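Putative isomerase (Sinorhizobium meliloti, PDB 2PPG) is a putative isomerase of the mandelate racemase/muconate lactonizing enzyme family, with an enolase-like two-domain architecture, whose specific function is not established. Local coordinates at residues A[157-162]-A[340-345]; A[199-204]-A[237-242]; A[171-176]-A[205-210]. All coordinates share one frame; numbering follows the deposited sequence.

The three contacts run from the barrel wall out to its helical coat. Interaction 1 pairs strands 155-161 and 343-345, and its centre lies about 17 Å from the centres of both interaction 2 and interaction 3. Interactions 2 and 3 share helix 197-208, their centres about 10 Å apart. W240 ties interaction 2 to the wall, its CH2 lying 3.7 Å from CD2 of Y159 in interaction 1. Between the outer two, R171 NE meets E200 OE2 in a salt bridge of 2.5 Å, and R205 reaches H237 O and G238 O. Interactions 1 and 3 do not touch, but helix 168-180 follows strand 155-161 in the chain.

Interaction 1: A[157-162]-A[340-345]; sequences AAYISG and VDCHEF
Y159 lays one face of its ring over the backbone of E344, whose CA sits 3.7 Å from the ring centroid in a CH-pi contact displaced toward the rim. A chi1 of 70° sets its CG between the backbone N and the carbonyl carbon; C342 SG meets the ring in plane at the edge, 3.7 Å from CD2. Tyrosine suits the place because its flat ring packs on backbone while its hydroxyl bonds to K187. Beside it, S161 OG donates to the anti lone pair of E344 OE2 at 2.5 Å. That carboxylate is buried yet well satisfied, since K187 also pairs with OE2 and the amide of A319 holds OE1. On the other face of the sheet the small A158 puts its CB 3.8 Å from F345 CB, and I160 lies side by side with the phenyl group, CD1 3.9 Å from CD2 of F345. Backbone bonds bind this close-packed part, among them F345 N to Y159 O at 2.8 Å. The contact thins toward the partly exposed A157 and D341: H343 N gives only a weak bond to A157 O, and A157 CB stands 4.0 Å from D341 O. Parallel pairing between an early strand, 155-161, and a late one, 343-345, is how the ring of strands closes in the TIM-type barrel of enolase-superfamily proteins.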
loop_
_atom_site.group_PDB
_atom_site.type_symbol
_atom_site.label_atom_id
_atom_site.label_comp_id
_atom_site.label_asym_id
_atom_site.label_seq_id
_atom_site.Cartn_x
_atom_site.Cartn_y
_atom_site.Cartn_z
ATOM N N ALA A 157 -15.818 -31.086 18.857
ATOM C CA ALA A 157 -16.538 -31.518 17.665
ATOM C C ALA A 157 -15.549 -32.139 16.673
ATOM O O ALA A 157 -14.421 -31.661 16.523
ATOM C CB ALA A 157 -17.306 -30.356 17.043
ATOM N N ALA A 158 -15.960 -33.233 16.036
ATOM C CA ALA A 158 -15.109 -33.931 15.079
ATOM C C ALA A 158 -15.784 -33.888 13.725
ATOM O O ALA A 158 -17.002 -33.811 13.648
ATOM C CB ALA A 158 -14.897 -35.354 15.512
ATOM N N TYR A 159 -15.014 -33.929 12.651
ATOM C CA TYR A 159 -15.647 -34.106 11.347
ATOM C C TYR A 159 -15.046 -35.290 10.636
ATOM O O TYR A 159 -13.850 -35.553 10.761
ATOM C CB TYR A 159 -15.579 -32.846 10.486
ATOM C CG TYR A 159 -14.209 -32.464 9.963
ATOM C CD1 TYR A 159 -13.707 -33.040 8.797
ATOM C CD2 TYR A 159 -13.448 -31.493 10.592
ATOM C CE1 TYR A 159 -12.492 -32.693 8.295
ATOM C CE2 TYR A 159 -12.219 -31.128 10.089
ATOM C CZ TYR A 159 -11.743 -31.737 8.938
ATOM O OH TYR A 159 -10.516 -31.396 8.410
ATOM N N ILE A 160 -15.900 -36.004 9.916
ATOM C CA ILE A 160 -15.519 -37.154 9.116
ATOM C C ILE A 160 -14.703 -36.715 7.917
ATOM O O ILE A 160 -15.144 -35.899 7.108
ATOM C CB ILE A 160 -16.765 -37.899 8.610
ATOM C CG1 ILE A 160 -17.550 -38.467 9.786
ATOM C CG2 ILE A 160 -16.367 -39.019 7.652
ATOM C CD1 ILE A 160 -16.853 -39.641 10.428
ATOM N N SER A 161 -13.502 -37.267 7.817
ATOM C CA SER A 161 -12.575 -36.930 6.752
ATOM C C SER A 161 -12.327 -38.163 5.931
ATOM O O SER A 161 -12.132 -39.245 6.484
ATOM C CB SER A 161 -11.251 -36.471 7.343
ATOM O OG SER A 161 -10.402 -35.962 6.331
ATOM N N GLY A 162 -12.338 -38.002 4.612
ATOM C CA GLY A 162 -12.067 -39.111 3.704
ATOM C C GLY A 162 -13.170 -40.148 3.585
ATOM O O GLY A 162 -13.675 -40.683 4.583
ATOM N N VAL A 340 -10.538 -23.140 18.857
ATOM C CA VAL A 340 -10.811 -24.462 18.260
ATOM C C VAL A 340 -12.291 -24.790 18.036
ATOM O O VAL A 340 -13.036 -25.065 18.962
ATOM C CB VAL A 340 -10.102 -25.615 19.008
ATOM C CG1 VAL A 340 -10.485 -26.960 18.397
ATOM C CG2 VAL A 340 -8.591 -25.424 18.929
ATOM N N ASP A 341 -12.697 -24.769 16.779
ATOM C CA ASP A 341 -14.104 -24.935 16.418
ATOM C C ASP A 341 -14.474 -26.408 16.288
ATOM O O ASP A 341 -15.627 -26.795 16.482
ATOM C CB ASP A 341 -14.357 -24.240 15.074
ATOM C CG ASP A 341 -15.827 -24.039 14.790
ATOM O OD1 ASP A 341 -16.342 -24.640 13.816
ATOM O OD2 ASP A 341 -16.467 -23.281 15.551
ATOM N N CYS A 342 -13.463 -27.219 15.988
ATOM C CA CYS A 342 -13.648 -28.499 15.348
ATOM C C CYS A 342 -12.287 -29.178 15.187
ATOM O O CYS A 342 -11.265 -28.536 15.318
ATOM C CB CYS A 342 -14.218 -28.235 13.967
ATOM S SG CYS A 342 -15.115 -29.576 13.322
ATOM N N HIS A 343 -12.280 -30.470 14.878
ATOM C CA HIS A 343 -11.043 -31.227 14.731
ATOM C C HIS A 343 -11.289 -32.355 13.745
ATOM O O HIS A 343 -12.264 -33.090 13.874
ATOM C CB HIS A 343 -10.622 -31.788 16.090
ATOM C CG HIS A 343 -9.216 -32.294 16.148
ATOM N ND1 HIS A 343 -8.798 -33.430 15.481
ATOM C CD2 HIS A 343 -8.138 -31.843 16.835
ATOM C CE1 HIS A 343 -7.520 -33.643 15.741
ATOM N NE2 HIS A 343 -7.094 -32.693 16.559
ATOM N N GLU A 344 -10.414 -32.484 12.753
ATOM C CA GLU A 344 -10.500 -33.575 11.779
ATOM C C GLU A 344 -10.512 -34.949 12.458
ATOM O O GLU A 344 -9.820 -35.171 13.454
ATOM C CB GLU A 344 -9.336 -33.495 10.788
ATOM C CG GLU A 344 -9.455 -34.445 9.615
ATOM C CD GLU A 344 -8.322 -34.322 8.600
ATOM O OE1 GLU A 344 -7.242 -33.798 8.943
ATOM O OE2 GLU A 344 -8.510 -34.760 7.446
ATOM N N PHE A 345 -11.298 -35.867 11.907
ATOM C CA PHE A 345 -11.357 -37.240 12.409
ATOM C C PHE A 345 -11.293 -38.253 11.266
ATOM O O PHE A 345 -12.252 -38.417 10.487
ATOM C CB PHE A 345 -12.612 -37.434 13.259
ATOM C CG PHE A 345 -12.940 -38.871 13.577
ATOM C CD1 PHE A 345 -12.041 -39.685 14.266
ATOM C CD2 PHE A 345 -14.177 -39.401 13.232
ATOM C CE1 PHE A 345 -12.372 -40.996 14.581
ATOM C CE2 PHE A 345 -14.504 -40.717 13.551
ATOM C CZ PHE A 345 -13.603 -41.510 14.219
#

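Interaction 2: A[199-204]-A[237-242]; sequences KEMEIL and HGLWFA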
loop_
_atom_site.group_PDB
_atom_site.type_symbol
_atom_site.label_atom_id
_atom_site.label_comp_id
_atom_site.label_asym_id
_atom_site.label_seq_id
_atom_site.Cartn_x
_atom_site.Cartn_y
_atom_site.Cartn_z
ATOM N N LYS A 199 -19.965 -32.398 -9.011
ATOM C CA LYS A 199 -20.941 -33.473 -8.964
ATOM C C LYS A 199 -20.874 -34.160 -7.611
ATOM O O LYS A 199 -21.861 -34.731 -7.144
ATOM C CB LYS A 199 -20.703 -34.486 -10.092
ATOM C CG LYS A 199 -21.056 -33.999 -11.496
ATOM C CD LYS A 199 -20.817 -35.110 -12.533
ATOM C CE LYS A 199 -20.327 -34.580 -13.891
ATOM N NZ LYS A 199 -21.441 -34.255 -14.817
ATOM N N GLU A 200 -19.702 -34.088 -6.990
ATOM C CA GLU A 200 -19.464 -34.690 -5.684
ATOM C C GLU A 200 -20.230 -33.949 -4.573
ATOM O O GLU A 200 -20.826 -34.589 -3.680
ATOM C CB GLU A 200 -17.963 -34.718 -5.378
ATOM C CG GLU A 200 -17.531 -35.796 -4.395
ATOM C CD GLU A 200 -17.310 -37.148 -5.058
ATOM O OE1 GLU A 200 -17.310 -37.218 -6.314
ATOM O OE2 GLU A 200 -17.125 -38.142 -4.322
HETATM N N MSE A 201 -20.208 -32.610 -4.628
HETATM C CA MSE A 201 -20.971 -31.768 -3.698
HETATM C C MSE A 201 -22.464 -31.981 -3.889
HETATM O O MSE A 201 -23.200 -32.224 -2.938
HETATM C CB MSE A 201 -20.642 -30.292 -3.911
HETATM C CG MSE A 201 -19.369 -29.831 -3.235
HETATM SE SE MSE A 201 -19.460 -29.692 -1.274
HETATM C CE MSE A 201 -21.039 -28.566 -1.025
ATOM N N GLU A 202 -22.895 -31.877 -5.138
ATOM C CA GLU A 202 -24.262 -32.174 -5.526
ATOM C C GLU A 202 -24.828 -33.416 -4.815
ATOM O O GLU A 202 -25.878 -33.340 -4.173
ATOM C CB GLU A 202 -24.310 -32.365 -7.046
ATOM C CG GLU A 202 -25.698 -32.429 -7.650
ATOM C CD GLU A 202 -25.651 -32.305 -9.161
ATOM O OE1 GLU A 202 -26.217 -31.320 -9.695
ATOM O OE2 GLU A 202 -25.020 -33.177 -9.807
ATOM N N ILE A 203 -24.129 -34.547 -4.931
ATOM C CA ILE A 203 -24.646 -35.807 -4.420
ATOM C C ILE A 203 -24.574 -35.871 -2.903
ATOM O O ILE A 203 -25.549 -36.265 -2.266
ATOM C CB ILE A 203 -24.011 -37.057 -5.102
ATOM C CG1 ILE A 203 -25.003 -38.214 -5.070
ATOM C CG2 ILE A 203 -22.690 -37.467 -4.449
ATOM C CD1 ILE A 203 -24.695 -39.330 -6.030
ATOM N N LEU A 204 -23.445 -35.443 -2.329
ATOM C CA LEU A 204 -23.300 -35.383 -0.875
ATOM C C LEU A 204 -24.377 -34.484 -0.251
ATOM O O LEU A 204 -25.038 -34.884 0.708
ATOM C CB LEU A 204 -21.893 -34.935 -0.475
ATOM C CG LEU A 204 -20.680 -35.826 -0.814
ATOM C CD1 LEU A 204 -19.391 -35.191 -0.292
ATOM C CD2 LEU A 204 -20.777 -37.256 -0.313
ATOM N N HIS A 237 -24.075 -25.560 -3.790
ATOM C CA HIS A 237 -24.379 -26.709 -2.934
ATOM C C HIS A 237 -24.094 -26.529 -1.429
ATOM O O HIS A 237 -24.488 -27.364 -0.623
ATOM C CB HIS A 237 -23.683 -27.951 -3.478
ATOM C CG HIS A 237 -24.004 -28.211 -4.908
ATOM N ND1 HIS A 237 -25.284 -28.493 -5.337
ATOM C CD2 HIS A 237 -23.230 -28.182 -6.018
ATOM C CE1 HIS A 237 -25.280 -28.643 -6.650
ATOM N NE2 HIS A 237 -24.046 -28.461 -7.087
ATOM N N GLY A 238 -23.427 -25.444 -1.054
ATOM C CA GLY A 238 -23.226 -25.118 0.358
ATOM C C GLY A 238 -21.879 -25.583 0.883
ATOM O O GLY A 238 -21.793 -26.604 1.564
ATOM N N LEU A 239 -20.833 -24.822 0.569
ATOM C CA LEU A 239 -19.457 -25.226 0.883
ATOM C C LEU A 239 -18.977 -24.655 2.220
ATOM O O LEU A 239 -18.937 -23.441 2.411
ATOM C CB LEU A 239 -18.500 -24.869 -0.275
ATOM C CG LEU A 239 -17.042 -25.361 -0.278
ATOM C CD1 LEU A 239 -16.873 -26.882 -0.196
ATOM C CD2 LEU A 239 -16.311 -24.813 -1.490
ATOM N N TRP A 240 -18.641 -25.556 3.139
ATOM C CA TRP A 240 -18.126 -25.230 4.470
ATOM C C TRP A 240 -16.743 -24.586 4.378
ATOM O O TRP A 240 -16.565 -23.439 4.786
ATOM C CB TRP A 240 -18.071 -26.512 5.302
ATOM C CG TRP A 240 -17.577 -26.363 6.707
ATOM C CD1 TRP A 240 -17.582 -25.223 7.481
ATOM C CD2 TRP A 240 -17.040 -27.403 7.529
ATOM N NE1 TRP A 240 -17.048 -25.490 8.714
ATOM C CE2 TRP A 240 -16.716 -26.822 8.777
ATOM C CE3 TRP A 240 -16.787 -28.767 7.330
ATOM C CZ2 TRP A 240 -16.154 -27.565 9.822
ATOM C CZ3 TRP A 240 -16.230 -29.500 8.369
ATOM C CH2 TRP A 240 -15.920 -28.897 9.599
ATOM N N PHE A 241 -15.765 -25.307 3.840
ATOM C CA PHE A 241 -14.468 -24.682 3.587
ATOM C C PHE A 241 -13.633 -25.306 2.469
ATOM O O PHE A 241 -13.765 -26.486 2.159
ATOM C CB PHE A 241 -13.652 -24.544 4.873
ATOM C CG PHE A 241 -13.216 -25.856 5.492
ATOM C CD1 PHE A 241 -12.133 -26.570 4.978
ATOM C CD2 PHE A 241 -13.841 -26.338 6.642
ATOM C CE1 PHE A 241 -11.712 -27.767 5.575
ATOM C CE2 PHE A 241 -13.420 -27.527 7.252
ATOM C CZ PHE A 241 -12.359 -28.239 6.724
ATOM N N ALA A 242 -12.790 -24.481 1.852
ATOM C CA ALA A 242 -11.825 -24.939 0.861
ATOM C C ALA A 242 -10.469 -25.119 1.530
ATOM O O ALA A 242 -9.932 -24.187 2.108
ATOM C CB ALA A 242 -11.722 -23.940 -0.252
#
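M201, modelled as selenomethionine, reaches from helix 197-208 across to the connection that precedes strand 241-243. Its CB rests 3.9 Å from H237 CB, the methylene that carries the imidazole. CG lies anti to the carbonyl carbon (chi1 -81°), and the chain then bends at both chi2 and chi3 instead of running straight out. SE follows, 4.0 Å from L239 CD1, with the two side chains crossing at about a right angle. The terminal CE curls back over the connection: it lies 3.7 Å from H237 CB and 3.3 Å from G238 O. A long, flexible, unbranched apolar chain is well suited to this path, because it can follow the bends of the facing backbone, while M234, I214 and F188 pack round it. L239 likewise turns to I231 and M234 of helix 224-234.

Nearer the surface, H237 spreads one ring face against the next residue of the helix. E202 CA stands over the centre of the imidazole, 3.8 Å above its plane, and E202 CB makes a CH-pi contact 4.1 Å from the ring centroid. The carboxylate does not bond to the ring; E202 OE1 remains 4.4 Å from H237 NE2, and any electrostatic influence would depend on the charge of the imidazole, which the structure does not reveal, and would probably be weak. G238 has a positive phi of 97°, a conformation in which a CB would press on the preceding carbonyl oxygen, so glycine fits naturally. Between these segments the attraction is therefore mainly dispersion and shape matching, while two of the backbone carbonyls, H237 O and G238 O, are bonded separately by R205, one turn further along the helix.

Interaction 3: A[171-176]-A[205-210]; sequences RAELAA and RERLGP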
loop_
_atom_site.group_PDB
_atom_site.type_symbol
_atom_site.label_atom_id
_atom_site.label_comp_id
_atom_site.label_asym_id
_atom_site.label_seq_id
_atom_site.Cartn_x
_atom_site.Cartn_y
_atom_site.Cartn_z
ATOM N N ARG A 171 -19.681 -43.451 -1.970
ATOM C CA ARG A 171 -19.077 -42.533 -1.003
ATOM C C ARG A 171 -20.142 -41.758 -0.215
ATOM O O ARG A 171 -20.018 -41.554 1.006
ATOM C CB ARG A 171 -18.109 -41.576 -1.696
ATOM C CG ARG A 171 -16.887 -42.261 -2.295
ATOM C CD ARG A 171 -15.857 -41.251 -2.738
ATOM N NE ARG A 171 -16.263 -40.506 -3.919
ATOM C CZ ARG A 171 -15.989 -40.882 -5.164
ATOM N NH1 ARG A 171 -15.322 -42.012 -5.389
ATOM N NH2 ARG A 171 -16.389 -40.136 -6.186
ATOM N N ALA A 172 -21.194 -41.342 -0.917
ATOM C CA ALA A 172 -22.324 -40.660 -0.289
ATOM C C ALA A 172 -22.937 -41.562 0.754
ATOM O O ALA A 172 -23.288 -41.114 1.847
ATOM C CB ALA A 172 -23.360 -40.283 -1.328
ATOM N N GLU A 173 -23.057 -42.843 0.413
ATOM C CA GLU A 173 -23.615 -43.811 1.351
ATOM C C GLU A 173 -22.747 -43.950 2.588
ATOM O O GLU A 173 -23.267 -44.062 3.698
ATOM C CB GLU A 173 -23.853 -45.171 0.691
ATOM C CG GLU A 173 -25.236 -45.301 0.088
ATOM C CD GLU A 173 -26.339 -44.946 1.080
ATOM O OE1 GLU A 173 -26.368 -45.549 2.179
ATOM O OE2 GLU A 173 -27.187 -44.080 0.752
ATOM N N LEU A 174 -21.431 -43.927 2.394
ATOM C CA LEU A 174 -20.517 -43.982 3.518
ATOM C C LEU A 174 -20.754 -42.777 4.411
ATOM O O LEU A 174 -20.925 -42.925 5.618
ATOM C CB LEU A 174 -19.056 -44.061 3.068
ATOM C CG LEU A 174 -18.088 -44.435 4.203
ATOM C CD1 LEU A 174 -18.674 -45.529 5.100
ATOM C CD2 LEU A 174 -16.728 -44.858 3.669
ATOM N N ALA A 175 -20.800 -41.589 3.818
ATOM C CA ALA A 175 -21.127 -40.388 4.582
ATOM C C ALA A 175 -22.353 -40.647 5.434
ATOM O O ALA A 175 -22.322 -40.444 6.653
ATOM C CB ALA A 175 -21.374 -39.206 3.657
ATOM N N ALA A 176 -23.421 -41.118 4.781
ATOM C CA ALA A 176 -24.721 -41.346 5.420
ATOM C C ALA A 176 -24.653 -42.295 6.625
ATOM O O ALA A 176 -25.395 -42.125 7.597
ATOM C CB ALA A 176 -25.734 -41.856 4.393
ATOM N N ARG A 205 -24.575 -33.293 -0.808
ATOM C CA ARG A 205 -25.683 -32.431 -0.387
ATOM C C ARG A 205 -27.053 -33.118 -0.546
ATOM O O ARG A 205 -27.944 -32.963 0.297
ATOM C CB ARG A 205 -25.665 -31.105 -1.157
ATOM C CG ARG A 205 -26.698 -30.058 -0.678
ATOM C CD ARG A 205 -26.589 -29.770 0.829
ATOM N NE ARG A 205 -25.311 -29.161 1.195
ATOM C CZ ARG A 205 -24.902 -28.945 2.446
ATOM N NH1 ARG A 205 -25.663 -29.292 3.477
ATOM N NH2 ARG A 205 -23.725 -28.373 2.670
ATOM N N GLU A 206 -27.215 -33.880 -1.621
ATOM C CA GLU A 206 -28.472 -34.565 -1.854
ATOM C C GLU A 206 -28.654 -35.641 -0.810
ATOM O O GLU A 206 -29.681 -35.693 -0.140
ATOM C CB GLU A 206 -28.537 -35.163 -3.267
ATOM C CG GLU A 206 -29.885 -35.808 -3.610
ATOM C CD GLU A 206 -31.049 -34.812 -3.575
ATOM O OE1 GLU A 206 -30.804 -33.619 -3.278
ATOM O OE2 GLU A 206 -32.208 -35.218 -3.849
ATOM N N ARG A 207 -27.632 -36.475 -0.652
ATOM C CA ARG A 207 -27.701 -37.607 0.262
ATOM C C ARG A 207 -27.819 -37.217 1.732
ATOM O O ARG A 207 -28.491 -37.905 2.491
ATOM C CB ARG A 207 -26.501 -38.537 0.054
ATOM C CG ARG A 207 -26.582 -39.864 0.815
ATOM C CD ARG A 207 -27.799 -40.670 0.402
ATOM N NE ARG A 207 -28.090 -41.784 1.303
ATOM C CZ ARG A 207 -28.674 -41.653 2.489
ATOM N NH1 ARG A 207 -29.012 -40.451 2.924
ATOM N NH2 ARG A 207 -28.906 -42.715 3.250
ATOM N N LEU A 208 -27.186 -36.120 2.135
ATOM C CA LEU A 208 -27.086 -35.812 3.565
ATOM C C LEU A 208 -28.072 -34.764 4.107
ATOM O O LEU A 208 -28.304 -34.693 5.313
ATOM C CB LEU A 208 -25.651 -35.424 3.929
ATOM C CG LEU A 208 -24.571 -36.430 3.534
ATOM C CD1 LEU A 208 -23.208 -36.006 4.045
ATOM C CD2 LEU A 208 -24.934 -37.802 4.053
ATOM N N GLY A 209 -28.639 -33.945 3.235
ATOM C CA GLY A 209 -29.610 -32.951 3.677
ATOM C C GLY A 209 -28.999 -31.571 3.812
ATOM O O GLY A 209 -27.775 -31.414 3.740
ATOM N N PRO A 210 -29.846 -30.557 4.034
ATOM C CA PRO A 210 -29.438 -29.146 4.041
ATOM C C PRO A 210 -28.620 -28.662 5.262
ATOM O O PRO A 210 -27.941 -27.640 5.155
ATOM C CB PRO A 210 -30.777 -28.388 3.982
ATOM C CG PRO A 210 -31.833 -29.443 3.766
ATOM C CD PRO A 210 -31.286 -30.715 4.289
#
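R207 and E173 cross obliquely, their guanidinium and carboxylate planes 40° apart, and meet in a salt bridge between helices 197-208 and 168-180. R207 NE points almost straight at E173 OE2, 2.5 Å away with an angle of 168° at the hydrogen. The oxygen lies close to the guanidinium plane, but NE approaches it on the syn side from well outside the carboxylate plane. R207 NH2 adds a weak second bond to the same oxygen at 3.3 Å. Meanwhile A176 lies beneath the charged group, its CB 3.4 Å from the guanidinium plane and over its centre, so the cation has an acceptor at its edge and a methyl on one face.

The arginine sets its CG anti to the backbone N (chi1 -171°), where CG comes 3.9 Å from A172 CB and 3.7 Å from A172 O; a bend at chi2 then places CD. Next along, L208 points its branched end at the same helix: CD1 lies 3.7 Å from A175 CB, and CD2 is 3.7 Å from A176 N. Alanines suit this side of helix 168-180 because their short side chains allow the two helices to come close, with leucine filling the buried part of the interface. G209, with its positive phi, ends the helical run, and its carbonyl oxygen accepts from R205 NH1. The chemistry thus divides by depth: apolar contacts join the helices underneath, while opposite charges pair at the exposed edge of the interface, where solvent would be expected to temper the strength of the ion pair.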